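Local coordinates for Lin1889 protein (Listeria innocua Clip11262, PDB 3B57), which is of unknown function but binds a magnesium ion through an all-helical HD domain and probably acts, as relatives do, as a metal-dependent phosphohydrolase, at residues 4-9 with 51-56; 38-43 with 175-180; 93-98 with 114-119; 164-169 with 183-188. All coordinates share one frame; numbering follows the deposited sequence.

Interaction 1: 4-9 with 51-56; sequences EEIILS and IELAAL
I7 reaches across to E52 and L53 with two different branches, and these set the contact between helix 3-15 and helix 48-57. With chi1 at -65° its CG1 stands anti to the carbonyl carbon and CG2 anti to the backbone N. The longer branch ends at CD1, which lies 3.7 Å from L53 CG and 3.8 Å from L53 CD2, and also packs on the aliphatic root of E52, with CD1 3.8 Å from E52 CB. The methyl CG2 meets the far end of the same glutamate, 3.7 Å from E52 OE2. I7 and E52 cross at about a right angle, the glutamate chain being bent at chi2 (145°), whereas I7 and L53 meet at a slant. L53 CD1 is a more distant neighbour of I6 CG2, at 4.4 Å, and L56 CD1 comes to 4.2 Å from the carbonyl O of I7. The short helical segments run almost parallel, 9° apart, with axes 10.3 Å from each other, so contact is made mostly by side chains. In this HD domain the pair joins the N-terminal helix to the helix leading into the metal ligands H58 and D59; L53 also packs on I93, and E52 on W34 and K38 of helix 27-44. No hydrogen bond links the two segments: the join is mainly apolar, with the carboxylate of E52 contributing van der Waals contact to I7.

Interaction 2: 38-43 with 175-180; sequences KEIQSK and ETAKTI
T176 packs against I40 and K43 where the short helix 175-179 crosses helix 27-44 of this HD-domain protein, the helix that also carries the metal ligand H29. The two helical segments cross at 130° with axes 9.2 Å apart. Apolar contacts make up the inner part. I40 CG1 sits 3.7 Å from I180 CD1, the two side chains meeting at a slant, and I40 CD1 reaches A177 CB at 4.2 Å. T176 OG1 stands anti to the carbonyl carbon (chi1 -60°), which puts CG2 anti to the backbone N and 4.1 Å from I40 CA. I118 and L125 of helix 114-125 pack on I40 as well and continue this patch inward. Mixed polar and apolar contacts form the outer part. T176 OG1 approaches K43 CB to 3.4 Å, the side chains crossing at about a right angle; the hydroxyl has its hydrogen bond with E44, just beyond the segment. E39, extended beyond CG, runs antiparallel to the I180 side chain and brings its carboxylate beside the CG2 and CD1 methyls. Near here the second subunit joins in, V201 of that chain packing on E39 and its E203 on I180. No hydrogen bond links the two segments themselves; within them, S42 OG donates to E39 O, and T176 O accepts both from I180 N at 3.0 Å and from T179 OG1 at 3.3 Å.

Interaction 3: 93-98 with 114-119; sequences IIRIIQ and IEEKIV
I96 CG1 and E116 CG both stand anti to their carbonyl carbons, chi1 -65° and -57°, which brings I96 CG1 to 3.7 Å from E116 CG at a slant. E116 then runs on extended, carrying its carboxylate past the isoleucine to R95. The arginine chain is bent at chi3, and E116 OE2 lies over one face of its guanidinium, 3.6 Å from R95 NH2 and well out of the guanidinium plane, so the salt bridge rests on charge with no N-H aimed at the oxygen. The other carboxylate oxygen, OE1, is hydrogen-bonded to T113 N, just before the helix. These two helices belong to the HD domain's helical core, and helix 114-125 goes on to supply the metal ligand D123. Their segments cross at -45° with axes 9.0 Å apart. On the inner side I96 CG2 meets V119 at about a right angle, 3.9 Å from V119 CB, with H58 and D123 close to that valine. I96 CD1 touches E115 CB at 3.8 Å; the rest of E115 bends away at chi2, and its OE2 is hydrogen-bonded to D47 N. A54 and T50 of helix 48-57 also pack on I96.

Interaction 4: 164-169 with 183-188; sequences KLLLIK and EKQKIM
Q185 and M188 meet K169, L166 and L165 as helix 182-198 runs back along helix 157-171. Just ahead of them, K184 leads its amine away from this contact to L125 O and to a salt bridge with E198 of the second subunit. Q185 CG is anti to its backbone N (chi1 179°), and beyond it the chain bends at chi2. Its terminal amide lies against the base of K169, Q185 CD being 3.5 Å from K169 CB and 3.6 Å from K169 CG, and comes near the carbonyl O of L166. The two side chains cross at about a right angle; the K169 chain, bent at chi2, keeps CD and CE near Q185 CB, while its amine end leads away. The segments form an antiparallel helical pair, 151° between their directions and axes 10.0 Å apart, in the C-terminal part of this HD-domain protein; helix 175-179 lies between them in sequence. One turn after Q185, the selenomethionine M188 points toward the partner. Its CG is 3.7 Å and its SE 3.9 Å from L166 CD1, while its CE, past the bend at chi3, reaches L165 CD1 at 4.1 Å. F161 and I133 also pack on M188.

In the fold
Interactions 1 and 3 are buried contacts within the helical core and adjoin each other through helix 48-57, where I51 packs on E115. Interaction 3 lies nearer the metal: the side chain of V119 is about 8 Å from the magnesium ion and that of L56 in interaction 1 about 11 Å. Interactions 2 and 4 are partly buried, and both touch the second subunit; they share no helix, but K178 O packs on K169 CE. Interaction 2 ties the C-terminal helices back to the core through helix 27-44, which also borders interactions 1 and 3. Chemically, interaction 1 is mainly apolar, interaction 3 adds a salt bridge, and interactions 2 and 4, the less buried pair, mix aliphatic packing with polar groups.

Interaction 1: 4-9 with 51-56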
loop_
_atom_site.group_PDB
_atom_site.type_symbol
_atom_site.label_atom_id
_atom_site.label_comp_id
_atom_site.label_asym_id
_atom_site.label_seq_id
_atom_site.Cartn_x
_atom_site.Cartn_y
_atom_site.Cartn_z
ATOM N N GLU A 4 -1.747 8.578 -36.310
ATOM C CA GLU A 4 -0.673 8.966 -35.406
ATOM C C GLU A 4 -0.980 10.276 -34.700
ATOM O O GLU A 4 -0.684 10.445 -33.514
ATOM C CB GLU A 4 0.641 9.105 -36.163
ATOM C CG GLU A 4 1.859 9.137 -35.260
ATOM C CD GLU A 4 3.078 9.686 -35.962
ATOM O OE1 GLU A 4 3.315 9.289 -37.128
ATOM O OE2 GLU A 4 3.800 10.508 -35.344
ATOM N N GLU A 5 -1.577 11.204 -35.437
ATOM C CA GLU A 5 -1.916 12.501 -34.874
ATOM C C GLU A 5 -3.096 12.448 -33.906
ATOM O O GLU A 5 -3.043 13.049 -32.827
ATOM C CB GLU A 5 -2.205 13.498 -35.997
ATOM C CG GLU A 5 -1.057 14.468 -36.256
ATOM C CD GLU A 5 -0.577 15.157 -34.975
ATOM O OE1 GLU A 5 -1.395 15.334 -34.039
ATOM O OE2 GLU A 5 0.615 15.532 -34.914
ATOM N N ILE A 6 -4.153 11.738 -34.304
ATOM C CA ILE A 6 -5.352 11.587 -33.487
ATOM C C ILE A 6 -4.978 10.997 -32.135
ATOM O O ILE A 6 -5.443 11.459 -31.090
ATOM C CB ILE A 6 -6.382 10.655 -34.165
ATOM C CG1 ILE A 6 -6.842 11.258 -35.490
ATOM C CG2 ILE A 6 -7.588 10.441 -33.250
ATOM C CD1 ILE A 6 -7.989 10.500 -36.138
ATOM N N ILE A 7 -4.134 9.972 -32.160
ATOM C CA ILE A 7 -3.696 9.332 -30.928
ATOM C C ILE A 7 -3.001 10.353 -30.042
ATOM O O ILE A 7 -3.262 10.428 -28.841
ATOM C CB ILE A 7 -2.702 8.192 -31.191
ATOM C CG1 ILE A 7 -3.387 7.060 -31.955
ATOM C CG2 ILE A 7 -2.160 7.683 -29.877
ATOM C CD1 ILE A 7 -4.529 6.423 -31.211
ATOM N N LEU A 8 -2.124 11.142 -30.647
ATOM C CA LEU A 8 -1.378 12.158 -29.918
ATOM C C LEU A 8 -2.315 13.158 -29.252
ATOM O O LEU A 8 -2.116 13.551 -28.099
ATOM C CB LEU A 8 -0.452 12.908 -30.867
ATOM C CG LEU A 8 0.744 13.533 -30.165
ATOM C CD1 LEU A 8 1.817 12.458 -30.018
ATOM C CD2 LEU A 8 1.269 14.712 -30.970
ATOM N N SER A 9 -3.330 13.574 -30.002
ATOM C CA SER A 9 -4.323 14.528 -29.532
ATOM C C SER A 9 -5.091 13.959 -28.338
ATOM O O SER A 9 -5.225 14.604 -27.299
ATOM C CB SER A 9 -5.279 14.856 -30.681
ATOM O OG SER A 9 -6.351 15.684 -30.254
ATOM N N ILE A 51 -7.688 0.034 -30.360
ATOM C CA ILE A 51 -7.262 -0.343 -29.003
ATOM C C ILE A 51 -6.662 0.837 -28.246
ATOM O O ILE A 51 -7.052 1.133 -27.120
ATOM C CB ILE A 51 -6.186 -1.479 -29.072
ATOM C CG1 ILE A 51 -6.853 -2.795 -29.511
ATOM C CG2 ILE A 51 -5.444 -1.615 -27.735
ATOM C CD1 ILE A 51 -5.882 -3.874 -29.964
ATOM N N GLU A 52 -5.706 1.500 -28.882
ATOM C CA GLU A 52 -5.018 2.639 -28.291
ATOM C C GLU A 52 -5.963 3.740 -27.773
ATOM O O GLU A 52 -5.700 4.332 -26.727
ATOM C CB GLU A 52 -4.047 3.212 -29.320
ATOM C CG GLU A 52 -2.726 3.637 -28.746
ATOM C CD GLU A 52 -1.595 3.384 -29.715
ATOM O OE1 GLU A 52 -1.575 2.261 -30.276
ATOM O OE2 GLU A 52 -0.727 4.281 -29.907
ATOM N N LEU A 53 -7.055 4.009 -28.489
ATOM C CA LEU A 53 -7.986 5.043 -28.052
ATOM C C LEU A 53 -8.934 4.513 -27.006
ATOM O O LEU A 53 -9.212 5.191 -26.020
ATOM C CB LEU A 53 -8.810 5.598 -29.212
ATOM C CG LEU A 53 -8.111 6.489 -30.233
ATOM C CD1 LEU A 53 -9.059 6.782 -31.380
ATOM C CD2 LEU A 53 -7.647 7.757 -29.564
ATOM N N ALA A 54 -9.454 3.311 -27.202
ATOM C CA ALA A 54 -10.359 2.800 -26.195
ATOM C C ALA A 54 -9.593 2.790 -24.878
ATOM O O ALA A 54 -10.146 3.132 -23.840
ATOM C CB ALA A 54 -10.832 1.408 -26.555
ATOM N N ALA A 55 -8.311 2.430 -24.924
ATOM C CA ALA A 55 -7.491 2.391 -23.713
ATOM C C ALA A 55 -7.353 3.765 -23.072
ATOM O O ALA A 55 -7.434 3.897 -21.855
ATOM C CB ALA A 55 -6.115 1.846 -24.026
ATOM N N LEU A 56 -7.122 4.780 -23.895
ATOM C CA LEU A 56 -6.974 6.128 -23.386
ATOM C C LEU A 56 -8.280 6.748 -22.890
ATOM O O LEU A 56 -8.244 7.625 -22.029
ATOM C CB LEU A 56 -6.349 7.024 -24.447
ATOM C CG LEU A 56 -4.873 6.771 -24.717
ATOM C CD1 LEU A 56 -4.364 7.844 -25.659
ATOM C CD2 LEU A 56 -4.076 6.815 -23.422
#

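Interaction 2: 38-43 with 175-180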
loop_
_atom_site.group_PDB
_atom_site.type_symbol
_atom_site.label_atom_id
_atom_site.label_comp_id
_atom_site.label_asym_id
_atom_site.label_seq_id
_atom_site.Cartn_x
_atom_site.Cartn_y
_atom_site.Cartn_z
ATOM N N LYS A 38 -0.926 -1.580 -25.484
ATOM C CA LYS A 38 -0.089 -1.528 -26.671
ATOM C C LYS A 38 0.796 -2.778 -26.713
ATOM O O LYS A 38 0.836 -3.487 -27.725
ATOM C CB LYS A 38 0.773 -0.269 -26.663
ATOM C CG LYS A 38 0.457 0.703 -27.802
ATOM C CD LYS A 38 0.923 2.120 -27.472
ATOM C CE LYS A 38 2.415 2.160 -27.179
ATOM N NZ LYS A 38 2.758 3.311 -26.299
ATOM N N GLU A 39 1.482 -3.051 -25.601
ATOM C CA GLU A 39 2.381 -4.208 -25.455
ATOM C C GLU A 39 1.676 -5.521 -25.777
ATOM O O GLU A 39 2.180 -6.342 -26.531
ATOM C CB GLU A 39 2.913 -4.272 -24.018
ATOM C CG GLU A 39 4.090 -5.216 -23.821
ATOM C CD GLU A 39 4.374 -5.533 -22.344
ATOM O OE1 GLU A 39 3.762 -6.486 -21.807
ATOM O OE2 GLU A 39 5.199 -4.828 -21.715
ATOM N N ILE A 40 0.510 -5.708 -25.184
ATOM C CA ILE A 40 -0.272 -6.899 -25.395
ATOM C C ILE A 40 -0.654 -7.158 -26.854
ATOM O O ILE A 40 -0.577 -8.297 -27.337
ATOM C CB ILE A 40 -1.546 -6.818 -24.585
ATOM C CG1 ILE A 40 -1.178 -6.709 -23.119
ATOM C CG2 ILE A 40 -2.455 -8.009 -24.903
ATOM C CD1 ILE A 40 -2.357 -6.605 -22.216
ATOM N N GLN A 41 -1.075 -6.109 -27.563
ATOM C CA GLN A 41 -1.511 -6.276 -28.949
ATOM C C GLN A 41 -0.383 -6.739 -29.853
ATOM O O GLN A 41 -0.599 -7.543 -30.766
ATOM C CB GLN A 41 -2.135 -4.971 -29.477
ATOM C CG GLN A 41 -1.286 -4.136 -30.439
ATOM C CD GLN A 41 -1.290 -4.670 -31.874
ATOM O OE1 GLN A 41 -2.307 -5.185 -32.362
ATOM N NE2 GLN A 41 -0.159 -4.521 -32.562
ATOM N N SER A 42 0.820 -6.242 -29.580
ATOM C CA SER A 42 1.993 -6.601 -30.366
ATOM C C SER A 42 2.226 -8.110 -30.361
ATOM O O SER A 42 3.115 -8.611 -31.046
ATOM C CB SER A 42 3.238 -5.916 -29.809
ATOM O OG SER A 42 3.887 -6.801 -28.913
ATOM N N LYS A 43 1.439 -8.832 -29.577
ATOM C CA LYS A 43 1.594 -10.272 -29.526
ATOM C C LYS A 43 0.263 -10.976 -29.632
ATOM O O LYS A 43 0.210 -12.185 -29.857
ATOM C CB LYS A 43 2.302 -10.706 -28.246
ATOM C CG LYS A 43 3.777 -10.396 -28.233
ATOM C CD LYS A 43 4.475 -11.169 -27.141
ATOM C CE LYS A 43 5.949 -10.829 -27.132
ATOM N NZ LYS A 43 6.087 -9.345 -27.090
ATOM N N GLU A 175 -3.087 -14.950 -23.374
ATOM C CA GLU A 175 -1.868 -15.581 -22.913
ATOM C C GLU A 175 -0.764 -14.561 -22.717
ATOM O O GLU A 175 0.041 -14.687 -21.799
ATOM C CB GLU A 175 -1.413 -16.644 -23.904
ATOM C CG GLU A 175 -1.508 -18.035 -23.331
ATOM C CD GLU A 175 -2.901 -18.353 -22.823
ATOM O OE1 GLU A 175 -3.039 -19.348 -22.072
ATOM O OE2 GLU A 175 -3.857 -17.614 -23.178
ATOM N N THR A 176 -0.707 -13.555 -23.577
ATOM C CA THR A 176 0.339 -12.562 -23.420
ATOM C C THR A 176 0.099 -11.875 -22.091
ATOM O O THR A 176 1.005 -11.757 -21.267
ATOM C CB THR A 176 0.324 -11.537 -24.562
ATOM O OG1 THR A 176 0.528 -12.216 -25.806
ATOM C CG2 THR A 176 1.430 -10.509 -24.377
ATOM N N ALA A 177 -1.137 -11.440 -21.877
ATOM C CA ALA A 177 -1.486 -10.790 -20.627
ATOM C C ALA A 177 -1.101 -11.679 -19.445
ATOM O O ALA A 177 -0.508 -11.192 -18.484
ATOM C CB ALA A 177 -2.977 -10.476 -20.593
ATOM N N LYS A 178 -1.415 -12.977 -19.521
ATOM C CA LYS A 178 -1.082 -13.918 -18.433
ATOM C C LYS A 178 0.395 -14.013 -18.109
ATOM O O LYS A 178 0.753 -14.221 -16.954
ATOM C CB LYS A 178 -1.562 -15.333 -18.734
ATOM C CG LYS A 178 -3.039 -15.517 -18.722
ATOM C CD LYS A 178 -3.396 -16.880 -19.298
ATOM C CE LYS A 178 -4.893 -17.004 -19.585
ATOM N NZ LYS A 178 -5.735 -16.760 -18.379
ATOM N N THR A 179 1.259 -13.882 -19.107
ATOM C CA THR A 179 2.674 -13.983 -18.808
ATOM C C THR A 179 3.185 -12.653 -18.282
ATOM O O THR A 179 4.124 -12.628 -17.501
ATOM C CB THR A 179 3.524 -14.490 -20.035
ATOM O OG1 THR A 179 3.839 -13.397 -20.896
ATOM C CG2 THR A 179 2.758 -15.549 -20.825
ATOM N N ILE A 180 2.581 -11.537 -18.675
ATOM C CA ILE A 180 3.081 -10.282 -18.121
ATOM C C ILE A 180 2.452 -10.072 -16.763
ATOM O O ILE A 180 2.643 -9.046 -16.115
ATOM C CB ILE A 180 2.838 -9.052 -19.032
ATOM C CG1 ILE A 180 1.372 -8.885 -19.386
ATOM C CG2 ILE A 180 3.642 -9.220 -20.290
ATOM C CD1 ILE A 180 1.171 -8.000 -20.626
#

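Interaction 3: 93-98 with 114-119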
loop_
_atom_site.group_PDB
_atom_site.type_symbol
_atom_site.label_atom_id
_atom_site.label_comp_id
_atom_site.label_asym_id
_atom_site.label_seq_id
_atom_site.Cartn_x
_atom_site.Cartn_y
_atom_site.Cartn_z
ATOM N N ILE A 93 -14.755 1.396 -30.691
ATOM C CA ILE A 93 -14.059 2.039 -29.584
ATOM C C ILE A 93 -14.990 2.181 -28.377
ATOM O O ILE A 93 -14.612 1.861 -27.248
ATOM C CB ILE A 93 -13.503 3.424 -30.013
ATOM C CG1 ILE A 93 -12.345 3.223 -30.988
ATOM C CG2 ILE A 93 -13.028 4.215 -28.803
ATOM C CD1 ILE A 93 -11.765 4.501 -31.517
ATOM N N ILE A 94 -16.212 2.643 -28.606
ATOM C CA ILE A 94 -17.133 2.779 -27.493
ATOM C C ILE A 94 -17.544 1.418 -26.938
ATOM O O ILE A 94 -17.579 1.231 -25.722
ATOM C CB ILE A 94 -18.368 3.610 -27.887
ATOM C CG1 ILE A 94 -17.983 5.086 -27.866
ATOM C CG2 ILE A 94 -19.520 3.349 -26.933
ATOM C CD1 ILE A 94 -19.143 6.000 -27.963
ATOM N N ARG A 95 -17.841 0.467 -27.824
ATOM C CA ARG A 95 -18.226 -0.881 -27.399
ATOM C C ARG A 95 -17.146 -1.461 -26.477
ATOM O O ARG A 95 -17.456 -2.139 -25.495
ATOM C CB ARG A 95 -18.409 -1.793 -28.622
ATOM C CG ARG A 95 -19.719 -1.564 -29.396
ATOM C CD ARG A 95 -19.781 -2.381 -30.704
ATOM N NE ARG A 95 -19.380 -3.778 -30.519
ATOM C CZ ARG A 95 -19.992 -4.643 -29.710
ATOM N NH1 ARG A 95 -21.050 -4.262 -29.001
ATOM N NH2 ARG A 95 -19.535 -5.887 -29.600
ATOM N N ILE A 96 -15.882 -1.180 -26.802
ATOM C CA ILE A 96 -14.746 -1.650 -26.015
ATOM C C ILE A 96 -14.775 -1.038 -24.622
ATOM O O ILE A 96 -14.716 -1.750 -23.618
ATOM C CB ILE A 96 -13.410 -1.272 -26.682
ATOM C CG1 ILE A 96 -13.282 -1.996 -28.018
ATOM C CG2 ILE A 96 -12.242 -1.614 -25.757
ATOM C CD1 ILE A 96 -12.058 -1.605 -28.814
ATOM N N ILE A 97 -14.866 0.284 -24.566
ATOM C CA ILE A 97 -14.893 0.974 -23.292
ATOM C C ILE A 97 -15.960 0.390 -22.370
ATOM O O ILE A 97 -15.783 0.351 -21.152
ATOM C CB ILE A 97 -15.128 2.480 -23.497
ATOM C CG1 ILE A 97 -13.979 3.065 -24.319
ATOM C CG2 ILE A 97 -15.209 3.180 -22.163
ATOM C CD1 ILE A 97 -14.054 4.557 -24.517
ATOM N N GLN A 98 -17.056 -0.088 -22.952
ATOM C CA GLN A 98 -18.142 -0.674 -22.167
ATOM C C GLN A 98 -17.784 -2.026 -21.551
ATOM O O GLN A 98 -18.173 -2.319 -20.424
ATOM C CB GLN A 98 -19.384 -0.829 -23.037
ATOM C CG GLN A 98 -19.943 0.488 -23.523
ATOM C CD GLN A 98 -21.074 0.304 -24.516
ATOM O OE1 GLN A 98 -21.689 1.277 -24.959
ATOM N NE2 GLN A 98 -21.353 -0.948 -24.878
ATOM N N ILE A 114 -11.043 -9.463 -29.868
ATOM C CA ILE A 114 -9.750 -9.428 -29.203
ATOM C C ILE A 114 -9.442 -8.032 -28.683
ATOM O O ILE A 114 -8.852 -7.881 -27.611
ATOM C CB ILE A 114 -8.599 -9.878 -30.113
ATOM C CG1 ILE A 114 -7.354 -10.118 -29.250
ATOM C CG2 ILE A 114 -8.287 -8.809 -31.147
ATOM C CD1 ILE A 114 -6.471 -11.247 -29.730
ATOM N N GLU A 115 -9.836 -7.007 -29.433
ATOM C CA GLU A 115 -9.591 -5.639 -28.988
ATOM C C GLU A 115 -10.241 -5.436 -27.615
ATOM O O GLU A 115 -9.634 -4.865 -26.712
ATOM C CB GLU A 115 -10.153 -4.621 -29.989
ATOM C CG GLU A 115 -9.400 -4.513 -31.320
ATOM C CD GLU A 115 -9.869 -5.511 -32.383
ATOM O OE1 GLU A 115 -10.963 -6.113 -32.220
ATOM O OE2 GLU A 115 -9.143 -5.678 -33.398
ATOM N N GLU A 116 -11.472 -5.909 -27.451
ATOM C CA GLU A 116 -12.133 -5.765 -26.165
ATOM C C GLU A 116 -11.414 -6.587 -25.096
ATOM O O GLU A 116 -11.426 -6.237 -23.916
ATOM C CB GLU A 116 -13.593 -6.194 -26.264
ATOM C CG GLU A 116 -14.364 -5.419 -27.304
ATOM C CD GLU A 116 -15.765 -5.963 -27.505
ATOM O OE1 GLU A 116 -15.914 -7.199 -27.651
ATOM O OE2 GLU A 116 -16.720 -5.154 -27.536
ATOM N N LYS A 117 -10.783 -7.679 -25.506
ATOM C CA LYS A 117 -10.056 -8.512 -24.555
ATOM C C LYS A 117 -8.766 -7.838 -24.122
ATOM O O LYS A 117 -8.485 -7.745 -22.929
ATOM C CB LYS A 117 -9.742 -9.867 -25.168
ATOM C CG LYS A 117 -10.949 -10.758 -25.265
ATOM C CD LYS A 117 -10.600 -12.021 -26.011
ATOM C CE LYS A 117 -11.684 -13.051 -25.825
ATOM N NZ LYS A 117 -11.816 -13.410 -24.373
ATOM N N ILE A 118 -7.988 -7.365 -25.087
ATOM C CA ILE A 118 -6.740 -6.692 -24.777
ATOM C C ILE A 118 -6.936 -5.573 -23.749
ATOM O O ILE A 118 -6.390 -5.651 -22.654
ATOM C CB ILE A 118 -6.115 -6.069 -26.034
ATOM C CG1 ILE A 118 -6.102 -7.085 -27.177
ATOM C CG2 ILE A 118 -4.716 -5.571 -25.722
ATOM C CD1 ILE A 118 -5.325 -8.339 -26.879
ATOM N N VAL A 119 -7.717 -4.546 -24.095
ATOM C CA VAL A 119 -7.937 -3.404 -23.198
ATOM C C VAL A 119 -8.381 -3.821 -21.820
ATOM O O VAL A 119 -7.851 -3.351 -20.805
ATOM C CB VAL A 119 -8.976 -2.414 -23.756
ATOM C CG1 VAL A 119 -9.337 -1.383 -22.696
ATOM C CG2 VAL A 119 -8.403 -1.708 -24.967
#

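Interaction 4: 164-169 with 183-188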
loop_
_atom_site.group_PDB
_atom_site.type_symbol
_atom_site.label_atom_id
_atom_site.label_comp_id
_atom_site.label_asym_id
_atom_site.label_seq_id
_atom_site.Cartn_x
_atom_site.Cartn_y
_atom_site.Cartn_z
ATOM N N LYS A 164 -10.491 -10.884 -4.686
ATOM C CA LYS A 164 -10.377 -10.414 -6.065
ATOM C C LYS A 164 -8.971 -10.518 -6.627
ATOM O O LYS A 164 -8.634 -11.474 -7.308
ATOM C CB LYS A 164 -10.817 -8.955 -6.187
ATOM C CG LYS A 164 -12.311 -8.711 -6.157
ATOM C CD LYS A 164 -12.694 -7.663 -7.213
ATOM C CE LYS A 164 -13.988 -6.924 -6.853
ATOM N NZ LYS A 164 -13.778 -5.854 -5.819
ATOM N N LEU A 165 -8.170 -9.503 -6.333
ATOM C CA LEU A 165 -6.805 -9.394 -6.805
ATOM C C LEU A 165 -6.107 -10.676 -7.229
ATOM O O LEU A 165 -5.835 -10.863 -8.417
ATOM C CB LEU A 165 -5.971 -8.664 -5.759
ATOM C CG LEU A 165 -6.546 -7.297 -5.353
ATOM C CD1 LEU A 165 -5.488 -6.550 -4.561
ATOM C CD2 LEU A 165 -6.953 -6.481 -6.578
ATOM N N LEU A 166 -5.807 -11.554 -6.274
ATOM C CA LEU A 166 -5.119 -12.818 -6.565
ATOM C C LEU A 166 -5.793 -13.669 -7.639
ATOM O O LEU A 166 -5.128 -14.447 -8.330
ATOM C CB LEU A 166 -4.959 -13.628 -5.278
ATOM C CG LEU A 166 -3.561 -13.631 -4.634
ATOM C CD1 LEU A 166 -3.013 -12.229 -4.525
ATOM C CD2 LEU A 166 -3.642 -14.274 -3.251
ATOM N N LEU A 167 -7.106 -13.499 -7.773
ATOM C CA LEU A 167 -7.908 -14.212 -8.763
ATOM C C LEU A 167 -7.840 -13.609 -10.169
ATOM O O LEU A 167 -8.059 -14.313 -11.158
ATOM C CB LEU A 167 -9.368 -14.241 -8.328
ATOM C CG LEU A 167 -9.770 -15.401 -7.444
ATOM C CD1 LEU A 167 -9.690 -16.692 -8.249
ATOM C CD2 LEU A 167 -8.858 -15.448 -6.246
ATOM N N ILE A 168 -7.561 -12.309 -10.249
ATOM C CA ILE A 168 -7.480 -11.608 -11.525
ATOM C C ILE A 168 -6.497 -12.290 -12.467
ATOM O O ILE A 168 -6.834 -12.607 -13.601
ATOM C CB ILE A 168 -7.052 -10.127 -11.330
ATOM C CG1 ILE A 168 -8.157 -9.343 -10.633
ATOM C CG2 ILE A 168 -6.779 -9.470 -12.680
ATOM C CD1 ILE A 168 -7.773 -7.923 -10.306
ATOM N N LYS A 169 -5.282 -12.512 -11.991
ATOM C CA LYS A 169 -4.255 -13.164 -12.792
ATOM C C LYS A 169 -4.778 -14.320 -13.648
ATOM O O LYS A 169 -4.271 -14.566 -14.739
ATOM C CB LYS A 169 -3.146 -13.655 -11.859
ATOM C CG LYS A 169 -2.380 -14.873 -12.325
ATOM C CD LYS A 169 -1.482 -14.576 -13.495
ATOM C CE LYS A 169 -0.409 -15.648 -13.599
ATOM N NZ LYS A 169 -0.997 -17.020 -13.534
ATOM N N GLU A 183 5.245 -12.142 -13.184
ATOM C CA GLU A 183 6.063 -11.413 -12.215
ATOM C C GLU A 183 5.200 -10.684 -11.188
ATOM O O GLU A 183 5.560 -10.596 -10.010
ATOM C CB GLU A 183 6.952 -10.396 -12.912
ATOM C CG GLU A 183 8.033 -11.009 -13.737
ATOM C CD GLU A 183 9.339 -10.283 -13.545
ATOM O OE1 GLU A 183 9.343 -9.040 -13.694
ATOM O OE2 GLU A 183 10.356 -10.949 -13.242
ATOM N N LYS A 184 4.061 -10.165 -11.638
ATOM C CA LYS A 184 3.156 -9.451 -10.756
ATOM C C LYS A 184 2.537 -10.389 -9.728
ATOM O O LYS A 184 2.641 -10.148 -8.527
ATOM C CB LYS A 184 2.056 -8.761 -11.563
ATOM C CG LYS A 184 2.548 -7.604 -12.424
ATOM C CD LYS A 184 1.387 -6.746 -12.914
ATOM C CE LYS A 184 1.872 -5.437 -13.511
ATOM N NZ LYS A 184 0.852 -4.347 -13.369
ATOM N N GLN A 185 1.901 -11.459 -10.198
ATOM C CA GLN A 185 1.268 -12.428 -9.305
ATOM C C GLN A 185 2.279 -12.999 -8.325
ATOM O O GLN A 185 1.903 -13.611 -7.331
ATOM C CB GLN A 185 0.661 -13.578 -10.105
ATOM C CG GLN A 185 -0.008 -14.645 -9.246
ATOM C CD GLN A 185 -1.434 -14.282 -8.874
ATOM O OE1 GLN A 185 -2.177 -15.105 -8.334
ATOM N NE2 GLN A 185 -1.828 -13.041 -9.164
ATOM N N LYS A 186 3.564 -12.818 -8.607
ATOM C CA LYS A 186 4.573 -13.344 -7.706
ATOM C C LYS A 186 4.811 -12.400 -6.549
ATOM O O LYS A 186 4.528 -12.738 -5.403
ATOM C CB LYS A 186 5.889 -13.595 -8.435
ATOM C CG LYS A 186 7.053 -13.928 -7.510
ATOM C CD LYS A 186 8.353 -14.075 -8.301
ATOM C CE LYS A 186 9.545 -14.335 -7.378
ATOM N NZ LYS A 186 9.218 -15.374 -6.343
ATOM N N ILE A 187 5.327 -11.213 -6.849
ATOM C CA ILE A 187 5.610 -10.225 -5.816
ATOM C C ILE A 187 4.385 -10.024 -4.926
ATOM O O ILE A 187 4.493 -9.791 -3.727
ATOM C CB ILE A 187 6.023 -8.891 -6.453
ATOM C CG1 ILE A 187 7.013 -8.165 -5.526
ATOM C CG2 ILE A 187 4.786 -8.072 -6.809
ATOM C CD1 ILE A 187 6.466 -7.743 -4.189
HETATM N N MSE A 188 3.211 -10.138 -5.524
HETATM C CA MSE A 188 1.981 -9.971 -4.788
HETATM C C MSE A 188 1.863 -11.124 -3.800
HETATM O O MSE A 188 1.512 -10.931 -2.637
HETATM C CB MSE A 188 0.814 -9.971 -5.763
HETATM C CG MSE A 188 -0.485 -9.541 -5.158
HETATM SE SE MSE A 188 -1.780 -9.082 -6.496
HETATM C CE MSE A 188 -1.754 -7.184 -6.207
#